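Methyl transferase from Methanosarcina acetivorans (Methanosarcina acetivorans, PDB 6MRO) probably transfers methyl groups from S-adenosylmethionine to an acceptor, and binds S-adenosyl-L-homocysteine and calcium. Local coordinates at residues 131-136 / 189-194; 56-61 / 82-87; 18-23 / 175-180; 89-94 / 121-126. The protein carries 1 engineered substitution. All blocks are in the same frame, centred on the assembly; numbering follows the deposited sequence.

Contact 1: 131-136 / 189-194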
# COMPACT_ATOMS: atom_id res chain seq x y z
N GLY A 131 -12.03 -5.54 13.08
CA GLY A 131 -10.91 -6.43 13.30
C GLY A 131 -9.92 -6.45 12.16
O GLY A 131 -8.95 -7.23 12.20
N GLY A 132 -10.13 -5.62 11.14
CA GLY A 132 -9.31 -5.67 9.95
C GLY A 132 -7.95 -5.01 10.15
O GLY A 132 -7.80 -4.10 10.98
N LYS A 133 -6.97 -5.49 9.39
CA LYS A 133 -5.63 -4.99 9.46
C LYS A 133 -5.24 -4.06 8.31
O LYS A 133 -5.59 -4.28 7.22
CB LYS A 133 -4.66 -6.15 9.39
CG LYS A 133 -4.83 -7.25 10.40
CD LYS A 133 -4.06 -6.85 11.63
CE LYS A 133 -4.01 -7.93 12.68
NZ LYS A 133 -3.13 -7.41 13.77
N TYR A 134 -4.50 -3.02 8.66
CA TYR A 134 -3.90 -2.08 7.72
C TYR A 134 -2.39 -2.17 7.89
O TYR A 134 -1.87 -1.98 9.00
CB TYR A 134 -4.38 -0.66 7.99
CG TYR A 134 -3.75 0.44 7.14
CD1 TYR A 134 -3.11 1.52 7.74
CD2 TYR A 134 -3.84 0.42 5.75
CE1 TYR A 134 -2.56 2.52 6.99
CE2 TYR A 134 -3.28 1.44 4.97
CZ TYR A 134 -2.64 2.48 5.61
OH TYR A 134 -2.11 3.50 4.88
N PHE A 135 -1.69 -2.49 6.79
CA PHE A 135 -0.24 -2.55 6.74
C PHE A 135 0.25 -1.51 5.74
O PHE A 135 -0.16 -1.54 4.57
CB PHE A 135 0.25 -3.94 6.33
CG PHE A 135 -0.14 -5.01 7.29
CD1 PHE A 135 0.50 -5.13 8.51
CD2 PHE A 135 -1.15 -5.91 6.97
CE1 PHE A 135 0.15 -6.12 9.41
CE2 PHE A 135 -1.50 -6.93 7.86
CZ PHE A 135 -0.86 -7.03 9.08
N MET A 136 1.10 -0.60 6.20
CA MET A 136 1.55 0.51 5.38
C MET A 136 3.06 0.61 5.43
O MET A 136 3.66 0.56 6.51
CB MET A 136 0.90 1.81 5.83
CG MET A 136 1.25 3.03 4.98
SD MET A 136 2.79 3.85 5.47
CE MET A 136 2.22 4.65 6.97
N LEU A 189 7.31 0.23 8.71
CA LEU A 189 6.14 -0.60 8.47
C LEU A 189 5.17 -0.41 9.63
O LEU A 189 5.50 -0.72 10.78
CB LEU A 189 6.51 -2.08 8.33
CG LEU A 189 5.30 -2.99 8.08
CD1 LEU A 189 4.80 -2.83 6.66
CD2 LEU A 189 5.65 -4.44 8.39
N LEU A 190 4.00 0.13 9.32
CA LEU A 190 2.93 0.28 10.29
C LEU A 190 2.01 -0.93 10.23
O LEU A 190 1.56 -1.33 9.14
CB LEU A 190 2.15 1.56 10.01
CG LEU A 190 0.74 1.64 10.60
CD1 LEU A 190 0.81 1.83 12.12
CD2 LEU A 190 -0.00 2.80 9.94
N SER A 191 1.73 -1.50 11.39
CA SER A 191 0.65 -2.47 11.56
C SER A 191 -0.42 -1.80 12.40
O SER A 191 -0.15 -1.36 13.53
CB SER A 191 1.15 -3.75 12.23
OG SER A 191 0.06 -4.61 12.56
N ALA A 192 -1.62 -1.69 11.84
CA ALA A 192 -2.72 -1.05 12.54
C ALA A 192 -3.98 -1.89 12.38
O ALA A 192 -4.07 -2.72 11.48
CB ALA A 192 -2.93 0.38 12.02
N THR A 193 -4.94 -1.68 13.29
CA THR A 193 -6.21 -2.41 13.23
C THR A 193 -7.38 -1.44 13.36
O THR A 193 -7.29 -0.41 14.03
CB THR A 193 -6.32 -3.49 14.33
OG1 THR A 193 -6.58 -2.87 15.60
CG2 THR A 193 -5.04 -4.31 14.41
N LYS A 194 -8.49 -1.79 12.72
CA LYS A 194 -9.66 -0.92 12.71
C LYS A 194 -10.27 -0.76 14.10
O LYS A 194 -10.65 -1.74 14.73
CB LYS A 194 -10.71 -1.45 11.73
CG LYS A 194 -12.03 -0.71 11.78
CD LYS A 194 -12.88 -0.98 10.54
CE LYS A 194 -14.13 -0.13 10.55
NZ LYS A 194 -14.88 -0.19 9.27
OXT LYS A 194 -10.40 0.34 14.62
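Five backbone hydrogen bonds lace 131-136 to 189-194; the axes of strands 132-136 and 189-193 run antiparallel at 160° and 4.6 Å apart. Tyr134 pairs with Ala192 and Met136 with Leu190, each pair exchanging two bonds. The straightest is Tyr134 N to Ala192 O (2.9 Å, 175° at the hydrogen), although its donor stands above the carbonyl plane; Met136 N to Leu190 O (3.1 Å) instead uses a carbonyl lone pair. The ladder ends at the C-terminal residue, where Lys194 N donates to Gly132 O at 3.0 Å, while Lys194 NZ turns away to a salt bridge with Asp98. Lys133/Thr193 and Phe135/Ser191 are the non-hydrogen-bonded pairs between, and there CA-H groups close on carbonyls, as in Phe135 CA to Leu190 O (3.2 Å).

Apolar contacts dominate the face of Tyr134, Met136, Leu190 and Ala192. Leu190 crosses Tyr134 at about a right angle, bringing CD2 to 3.9 Å from Tyr134 ring atom CE1. Met136, bent at chi2 and chi3, brings its CE to the same methyl, and helix 155-162 covers this face. The phenol itself is held by Asp105 through Tyr134 OH.

On the other face Phe135 swings CE1 to 3.5 Å from Ser191 OG and packs on helix 20-27. Lys133, folded over at chi2, runs alongside Thr193 with NZ 3.7 Å from Thr193 CG2.

An antiparallel last strand slotted in beside the fifth, giving strand order 3-2-1-4-5-7-6, is the hallmark of the class I methyltransferase fold.

Contact 2: 56-61 / 82-87. With SAH (S-adenosyl-L-homocysteine), chain B.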
# COMPACT_ATOMS: atom_id res chain seq x y z
N ASP A 56 -8.08 -13.40 -1.15
CA ASP A 56 -8.90 -12.91 -2.27
C ASP A 56 -8.53 -11.45 -2.48
O ASP A 56 -8.91 -10.60 -1.68
CB ASP A 56 -10.39 -13.01 -1.95
CG ASP A 56 -10.86 -14.44 -1.75
OD1 ASP A 56 -10.28 -15.36 -2.37
OD2 ASP A 56 -11.80 -14.62 -0.95
N VAL A 57 -7.80 -11.15 -3.56
CA VAL A 57 -7.12 -9.87 -3.67
C VAL A 57 -7.81 -8.96 -4.67
O VAL A 57 -8.14 -9.38 -5.79
CB VAL A 57 -5.64 -10.04 -4.05
CG1 VAL A 57 -4.96 -8.67 -4.11
CG2 VAL A 57 -4.96 -10.89 -2.99
N THR A 58 -8.01 -7.71 -4.26
CA THR A 58 -8.36 -6.60 -5.14
C THR A 58 -7.24 -5.58 -5.11
O THR A 58 -6.71 -5.27 -4.04
CB THR A 58 -9.68 -5.95 -4.70
OG1 THR A 58 -10.74 -6.90 -4.81
CG2 THR A 58 -10.00 -4.75 -5.59
N GLY A 59 -6.85 -5.08 -6.28
CA GLY A 59 -5.89 -4.00 -6.34
C GLY A 59 -6.47 -2.80 -7.06
O GLY A 59 -7.08 -2.96 -8.12
N ILE A 60 -6.28 -1.60 -6.52
CA ILE A 60 -6.83 -0.38 -7.10
C ILE A 60 -5.70 0.61 -7.36
O ILE A 60 -4.79 0.77 -6.53
CB ILE A 60 -7.93 0.22 -6.20
CG1 ILE A 60 -8.46 1.52 -6.79
CG2 ILE A 60 -7.43 0.38 -4.75
CD1 ILE A 60 -9.71 1.99 -6.13
N ASP A 61 -5.74 1.26 -8.52
CA ASP A 61 -4.72 2.25 -8.84
C ASP A 61 -5.31 3.23 -9.85
O ASP A 61 -6.16 2.86 -10.66
CB ASP A 61 -3.45 1.59 -9.40
CG ASP A 61 -2.22 2.50 -9.32
OD1 ASP A 61 -2.13 3.48 -10.09
OD2 ASP A 61 -1.34 2.22 -8.47
N ASN A 82 -8.43 -9.21 -8.71
CA ASN A 82 -9.39 -8.21 -9.18
C ASN A 82 -8.69 -6.86 -9.24
O ASN A 82 -8.66 -6.10 -8.26
CB ASN A 82 -10.60 -8.21 -8.25
CG ASN A 82 -11.66 -7.20 -8.64
OD1 ASN A 82 -11.97 -7.01 -9.81
ND2 ASN A 82 -12.25 -6.56 -7.63
N PHE A 83 -8.10 -6.54 -10.39
CA PHE A 83 -7.39 -5.27 -10.59
C PHE A 83 -8.33 -4.25 -11.20
O PHE A 83 -8.97 -4.52 -12.23
CB PHE A 83 -6.17 -5.46 -11.50
CG PHE A 83 -4.96 -6.03 -10.81
CD1 PHE A 83 -4.35 -5.36 -9.76
CD2 PHE A 83 -4.43 -7.25 -11.22
CE1 PHE A 83 -3.24 -5.89 -9.13
CE2 PHE A 83 -3.32 -7.78 -10.60
CZ PHE A 83 -2.72 -7.10 -9.55
N ILE A 84 -8.45 -3.08 -10.57
CA ILE A 84 -9.38 -2.07 -11.06
C ILE A 84 -8.72 -0.70 -11.05
O ILE A 84 -7.92 -0.38 -10.17
CB ILE A 84 -10.70 -2.05 -10.24
CG1 ILE A 84 -10.48 -1.64 -8.79
CG2 ILE A 84 -11.40 -3.41 -10.30
CD1 ILE A 84 -11.78 -1.63 -7.99
N VAL A 85 -9.06 0.09 -12.07
CA VAL A 85 -8.66 1.49 -12.13
C VAL A 85 -9.60 2.28 -11.24
O VAL A 85 -10.83 2.16 -11.37
CB VAL A 85 -8.70 2.01 -13.57
CG1 VAL A 85 -8.35 3.49 -13.60
CG2 VAL A 85 -7.74 1.21 -14.47
N GLY A 86 -9.05 3.10 -10.36
CA GLY A 86 -9.90 3.82 -9.43
C GLY A 86 -9.09 4.70 -8.50
O GLY A 86 -7.86 4.61 -8.42
N ASN A 87 -9.83 5.55 -7.79
CA ASN A 87 -9.28 6.54 -6.88
C ASN A 87 -9.58 6.12 -5.45
O ASN A 87 -10.75 5.97 -5.09
CB ASN A 87 -9.89 7.92 -7.16
CG ASN A 87 -9.13 9.03 -6.51
OD1 ASN A 87 -8.54 8.87 -5.43
ND2 ASN A 87 -9.15 10.19 -7.15
N SAH B . 2.17 -0.14 -4.57
CA SAH B . 2.93 -0.12 -5.84
CB SAH B . 2.97 1.29 -6.41
CG SAH B . 3.45 2.35 -5.41
SD SAH B . 3.69 3.98 -6.14
C SAH B . 4.34 -0.64 -5.66
O SAH B . 4.79 -0.89 -4.52
OXT SAH B . 5.07 -0.81 -6.65
C5' SAH B . 2.10 4.70 -5.60
C4' SAH B . 0.93 4.27 -6.48
O4' SAH B . -0.26 4.89 -6.00
C3' SAH B . 1.05 4.63 -7.96
O3' SAH B . 0.88 3.44 -8.71
C2' SAH B . -0.06 5.65 -8.18
O2' SAH B . -0.65 5.62 -9.47
C1' SAH B . -1.06 5.28 -7.10
N9 SAH B . -1.94 6.35 -6.64
C8 SAH B . -1.61 7.65 -6.30
N7 SAH B . -2.72 8.27 -5.89
C5 SAH B . -3.76 7.40 -5.95
C6 SAH B . -5.11 7.51 -5.66
N6 SAH B . -5.62 8.65 -5.22
N1 SAH B . -5.92 6.42 -5.83
C2 SAH B . -5.40 5.22 -6.28
N3 SAH B . -4.07 5.11 -6.59
C4 SAH B . -3.26 6.19 -6.40
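The two strands of a beta-alpha-beta unit, 56-61 and 82-85, joined through helix 64-76, run parallel here, and their C-terminal ends carry part of the S-adenosyl-L-homocysteine pocket. Backbone bonds run in regular parallel register, from Asn82 N on Val57 O to Gly86 N on Asp61 O; the shortest is Ile84 N to Gly59 O (2.8 Å), nearly along the C=O axis. Gly59 leaves room for Phe83, whose CD1 lies 4.0 Å from Gly59 CA, and Gly86 lets Ile60 CD1 come within 3.8 Å of Gly86 CA. At the outer end Asn82 lies alongside Thr58 and donates ND2 to Thr58 OG1 at 3.2 Å, in its own amide plane. Asp61, with CG anti to the backbone N, clasps the ribose like a fork: O2' donates to OD1 (2.7 Å) and O3' to OD2 (2.5 Å). Asn87 OD1 accepts adenine N6 at 2.9 Å, and also Leu89 N. Gly42 N bonds Asp61 OD2 and Ala63 N bonds Asp61 OD1, so two backbone N-H groups fix the carboxylate that meets the sugar. Four donors on one carboxylate would probably keep it ionised and hold it in place for the ribose hydroxyls.

Contact 3: 18-23 / 175-180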
# COMPACT_ATOMS: atom_id res chain seq x y z
N PRO A 18 7.72 -8.66 -4.97
CA PRO A 18 7.00 -8.02 -3.87
C PRO A 18 7.99 -7.33 -2.95
O PRO A 18 9.15 -7.73 -2.86
CB PRO A 18 6.31 -9.19 -3.15
CG PRO A 18 6.27 -10.30 -4.19
CD PRO A 18 7.52 -10.12 -4.98
N GLN A 19 7.52 -6.29 -2.27
CA GLN A 19 8.37 -5.65 -1.27
C GLN A 19 8.69 -6.63 -0.15
O GLN A 19 7.80 -7.34 0.34
CB GLN A 19 7.69 -4.41 -0.69
CG GLN A 19 7.76 -3.21 -1.62
CD GLN A 19 9.14 -2.63 -1.68
OE1 GLN A 19 10.01 -2.97 -0.87
NE2 GLN A 19 9.39 -1.79 -2.67
N PRO A 20 9.95 -6.70 0.29
CA PRO A 20 10.29 -7.65 1.36
C PRO A 20 9.48 -7.46 2.62
O PRO A 20 9.14 -8.45 3.28
CB PRO A 20 11.79 -7.41 1.57
CG PRO A 20 12.27 -6.96 0.23
CD PRO A 20 11.15 -6.19 -0.40
N ALA A 21 9.14 -6.22 2.98
CA ALA A 21 8.37 -6.01 4.21
C ALA A 21 7.03 -6.73 4.15
O ALA A 21 6.57 -7.27 5.16
CB ALA A 21 8.17 -4.51 4.45
N PHE A 22 6.40 -6.77 2.97
CA PHE A 22 5.13 -7.48 2.86
C PHE A 22 5.32 -8.99 2.74
O PHE A 22 4.50 -9.75 3.26
CB PHE A 22 4.34 -6.90 1.69
CG PHE A 22 3.76 -5.53 1.99
CD1 PHE A 22 2.64 -5.40 2.80
CD2 PHE A 22 4.34 -4.39 1.47
CE1 PHE A 22 2.13 -4.14 3.10
CE2 PHE A 22 3.83 -3.12 1.78
CZ PHE A 22 2.73 -3.00 2.59
N GLN A 23 6.39 -9.44 2.07
CA GLN A 23 6.71 -10.87 2.08
C GLN A 23 6.93 -11.36 3.51
O GLN A 23 6.52 -12.48 3.86
CB GLN A 23 7.97 -11.14 1.25
CG GLN A 23 8.59 -12.52 1.50
CD GLN A 23 7.70 -13.66 1.03
OE1 GLN A 23 7.00 -13.54 0.02
NE2 GLN A 23 7.72 -14.78 1.76
N ILE A 175 13.16 -2.23 5.51
CA ILE A 175 13.85 -1.81 4.30
C ILE A 175 12.83 -1.69 3.19
O ILE A 175 11.85 -2.45 3.15
CB ILE A 175 14.96 -2.81 3.94
CG1 ILE A 175 16.15 -2.64 4.88
CG2 ILE A 175 15.41 -2.65 2.50
CD1 ILE A 175 16.62 -1.22 4.99
N PHE A 176 13.01 -0.71 2.31
CA PHE A 176 12.19 -0.53 1.12
C PHE A 176 13.08 -0.78 -0.09
O PHE A 176 14.11 -0.12 -0.25
CB PHE A 176 11.57 0.87 1.07
CG PHE A 176 10.65 1.09 -0.10
CD1 PHE A 176 9.28 0.97 0.06
CD2 PHE A 176 11.15 1.46 -1.34
CE1 PHE A 176 8.42 1.18 -1.01
CE2 PHE A 176 10.31 1.68 -2.41
CZ PHE A 176 8.94 1.54 -2.25
N ASP A 177 12.71 -1.75 -0.93
CA ASP A 177 13.51 -2.03 -2.11
C ASP A 177 13.19 -1.01 -3.18
O ASP A 177 12.03 -0.65 -3.40
CB ASP A 177 13.26 -3.45 -2.65
CG ASP A 177 14.04 -4.51 -1.90
OD1 ASP A 177 14.84 -4.14 -1.01
OD2 ASP A 177 13.84 -5.70 -2.20
N SER A 178 14.23 -0.54 -3.87
CA SER A 178 14.07 0.52 -4.85
C SER A 178 14.95 0.24 -6.05
O SER A 178 15.99 -0.44 -5.96
CB SER A 178 14.41 1.88 -4.24
OG SER A 178 14.45 2.93 -5.21
N LEU A 179 14.56 0.82 -7.18
CA LEU A 179 15.41 0.74 -8.36
C LEU A 179 16.53 1.78 -8.35
O LEU A 179 17.44 1.67 -9.16
CB LEU A 179 14.58 0.90 -9.62
CG LEU A 179 13.62 -0.26 -9.88
CD1 LEU A 179 12.88 -0.02 -11.18
CD2 LEU A 179 14.42 -1.57 -9.96
N LEU A 180 16.47 2.77 -7.47
CA LEU A 180 17.51 3.79 -7.44
C LEU A 180 18.70 3.31 -6.60
O LEU A 180 18.58 2.40 -5.77
CB LEU A 180 16.95 5.10 -6.91
CG LEU A 180 15.95 5.75 -7.89
CD1 LEU A 180 15.33 7.00 -7.30
CD2 LEU A 180 16.60 6.06 -9.24
O HOH W 1 10.05 -3.79 1.79
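Gln19 lays the NE2 end of its amide over one face of the Phe176 ring, the two planes 26° apart, with NE2 3.4 Å from Phe176 CZ and displaced toward the ring's rim. Its chain, CG beside the backbone N and bent at chi2 (-73°), turns the amide so that its oxygen and its NH2 bond the N-H and the C=O of the same residue, Asp177. Asp177 N donates to Gln19 OE1 at 3.0 Å, and Gln19 NE2 donates back to Asp177 O, also at 3.0 Å; both bonds use carbonyl lone pairs. OE1 accepts from a water as well (2.8 Å), which also donates to Ile175 O (2.6 Å) while accepting from Ala21 N. An alanine here removes the amide and with it both bonds to Asp177, and would probably leave the water loosely held and the helix start less firmly tied to the strand. Next along, Pro20 sets its ring against the Asp177 carboxylate, CG 3.2 Å from OD2, an oxygen that His17 NE2 also holds.

Gln19 is the N-cap residue of helix 20-27, its O accepting from Gln23 N. The contact therefore pins the start of that helix to the end of edge strand 167-177. Gln19 also rests on Ser106 of strand 100-106 and Leu137 of strand 132-139, while Asn46 at helix 45-51 takes its backbone N-H, and Phe139 meets Phe176 edge-to-face.

Contact 4: 89-94 / 121-126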
# COMPACT_ATOMS: atom_id res chain seq x y z
N LEU A 89 -9.40 7.84 -2.86
CA LEU A 89 -10.17 8.91 -2.23
C LEU A 89 -11.64 8.90 -2.64
O LEU A 89 -12.41 9.73 -2.14
CB LEU A 89 -9.54 10.26 -2.55
CG LEU A 89 -8.08 10.45 -2.17
CD1 LEU A 89 -7.60 11.85 -2.53
CD2 LEU A 89 -7.86 10.18 -0.68
N GLU A 90 -12.03 7.99 -3.54
CA GLU A 90 -13.42 7.86 -3.98
C GLU A 90 -13.91 6.41 -3.91
O GLU A 90 -14.93 6.08 -4.51
CB GLU A 90 -13.58 8.37 -5.42
CG GLU A 90 -13.36 9.85 -5.60
CD GLU A 90 -13.09 10.21 -7.04
OE1 GLU A 90 -13.16 9.30 -7.90
OE2 GLU A 90 -12.79 11.39 -7.32
N MET A 91 -13.20 5.53 -3.19
CA MET A 91 -13.54 4.12 -3.31
C MET A 91 -14.77 3.73 -2.50
O MET A 91 -15.15 2.56 -2.52
CB MET A 91 -12.35 3.24 -2.92
CG MET A 91 -11.88 3.35 -1.49
SD MET A 91 -10.48 2.25 -1.28
CE MET A 91 -9.95 2.71 0.37
N ASP A 92 -15.44 4.69 -1.92
CA ASP A 92 -16.70 4.39 -1.27
C ASP A 92 -17.74 4.11 -2.35
O ASP A 92 -18.76 3.56 -2.08
CB ASP A 92 -17.13 5.52 -0.37
CG ASP A 92 -17.19 6.82 -1.05
OD1 ASP A 92 -16.39 7.16 -1.91
OD2 ASP A 92 -18.04 7.59 -0.68
N GLN A 93 -17.48 4.53 -3.58
CA GLN A 93 -18.38 4.25 -4.67
C GLN A 93 -18.01 2.96 -5.35
O GLN A 93 -18.68 2.56 -6.24
CB GLN A 93 -18.38 5.36 -5.68
CG GLN A 93 -18.99 6.64 -5.21
CD GLN A 93 -20.20 7.04 -6.03
OE1 GLN A 93 -20.09 7.69 -7.04
NE2 GLN A 93 -21.35 6.66 -5.58
N LEU A 94 -16.92 2.34 -4.93
CA LEU A 94 -16.49 1.08 -5.46
C LEU A 94 -16.68 -0.07 -4.50
O LEU A 94 -16.91 -1.14 -4.92
CB LEU A 94 -15.02 1.13 -5.85
CG LEU A 94 -14.62 2.13 -6.89
CD1 LEU A 94 -13.15 2.34 -6.89
CD2 LEU A 94 -15.04 1.58 -8.22
N THR A 121 -7.49 8.55 5.31
CA THR A 121 -7.67 7.68 6.47
C THR A 121 -9.13 7.24 6.60
O THR A 121 -9.40 6.08 6.92
CB THR A 121 -7.21 8.37 7.76
OG1 THR A 121 -8.00 9.56 7.99
CG2 THR A 121 -5.76 8.75 7.69
N ARG A 122 -10.06 8.13 6.35
CA ARG A 122 -11.47 7.78 6.50
C ARG A 122 -11.93 6.74 5.51
O ARG A 122 -12.69 5.89 5.84
CB ARG A 122 -12.40 9.00 6.53
CG ARG A 122 -13.90 8.65 6.63
CD ARG A 122 -14.61 8.99 7.97
NE ARG A 122 -15.92 8.31 8.22
CZ ARG A 122 -17.13 8.89 8.18
NH1 ARG A 122 -17.26 10.17 7.91
NH2 ARG A 122 -18.21 8.18 8.40
N HIS A 123 -11.46 6.82 4.28
CA HIS A 123 -11.87 5.85 3.28
C HIS A 123 -11.26 4.48 3.56
O HIS A 123 -11.94 3.46 3.43
CB HIS A 123 -11.48 6.33 1.88
CG HIS A 123 -12.55 7.14 1.23
ND1 HIS A 123 -12.64 8.51 1.39
CD2 HIS A 123 -13.60 6.78 0.47
CE1 HIS A 123 -13.69 8.95 0.73
NE2 HIS A 123 -14.30 7.93 0.16
N VAL A 124 -9.98 4.44 3.94
CA VAL A 124 -9.36 3.18 4.31
C VAL A 124 -10.08 2.57 5.51
O VAL A 124 -10.39 1.37 5.52
CB VAL A 124 -7.86 3.40 4.61
CG1 VAL A 124 -7.26 2.13 5.18
CG2 VAL A 124 -7.12 3.85 3.34
N HIS A 125 -10.35 3.40 6.53
CA HIS A 125 -11.06 2.92 7.72
C HIS A 125 -12.42 2.34 7.35
O HIS A 125 -12.81 1.29 7.86
CB HIS A 125 -11.21 4.07 8.73
CG HIS A 125 -12.07 3.74 9.91
ND1 HIS A 125 -11.55 3.27 11.10
CD2 HIS A 125 -13.40 3.85 10.11
CE1 HIS A 125 -12.53 3.08 11.97
NE2 HIS A 125 -13.67 3.43 11.39
N LYS A 126 -13.12 2.98 6.41
CA LYS A 126 -14.49 2.58 6.08
C LYS A 126 -14.53 1.20 5.42
O LYS A 126 -15.39 0.38 5.76
CB LYS A 126 -15.13 3.63 5.18
CG LYS A 126 -16.57 3.36 4.79
CD LYS A 126 -17.08 4.40 3.79
CE LYS A 126 -18.49 4.06 3.32
NZ LYS A 126 -19.45 3.98 4.46
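A 3-10 segment in the loop after strand 82-85 lies against helix 114-127, and His123 is the main side chain joining them. Its ring meets the loop in two ways. At the edge, NE2 donates to Asp92 OD1 (3.0 Å, 150° at the hydrogen), the oxygen lying close to the ring plane. The carboxylate is turned 80° to the ring, and the N-H meets OD1 from above the carboxylate plane. Over one face of the imidazole sits the carbonyl of Leu89, with O 3.2 Å from His123 CE1.

His123 ND1 is hydrogen-bonded to Leu119 O, one turn earlier in the helix. With an acceptor at each ring nitrogen, and Leu89 O above, the ring may well be doubly protonated and positively charged. Asp92 reaches it with CG in the crowded position between backbone N and carbonyl carbon (chi1 54°). An alanine here has no ring to bond Asp92 or lie against the Leu89 carbonyl, and would probably loosen the loop from the helix.

Helix 114-127 links strand 100-106 to strand 132-139 in the Rossmann-like methyltransferase fold, and the loop leads from the adenine-binding end of strand 82-85 toward strand 100-106. Met91 reaches between helix and sheet, its chain extended beyond CG, with CE 3.7 Å from His123 O and 4.3 Å from Val124 CG2, while Leu37 of strand 35-39 touches it. At the outer rim Lys126 brings CE within 4.2 Å of Asp92 CB; its NZ remains 6.4 Å from Asp92 OD2, two opposite charges near but not touching.

Overall arrangement
Contacts 1 and 2 are strand pairings in one sheet, antiparallel and largely buried in the first, parallel and nearer the edge in the second; their centres are about 18 Å apart. Contacts 3 and 4, both partly buried, each work through a polar side chain: contact 3 ties a helix start to edge strand 167-177 by an amide on main chain, contact 4 a helix to a 3-10 loop by an imidazole on a carboxylate, with centres about 26 Å apart on opposite sides of the chain's centre. Contact 1 connects them: Phe135 packs on Phe22 of contact 3, and Tyr134 on Val124 of contact 4. Contact 2, the one bonded directly to the ligand, meets contact 4 where Ile60 touches Leu94.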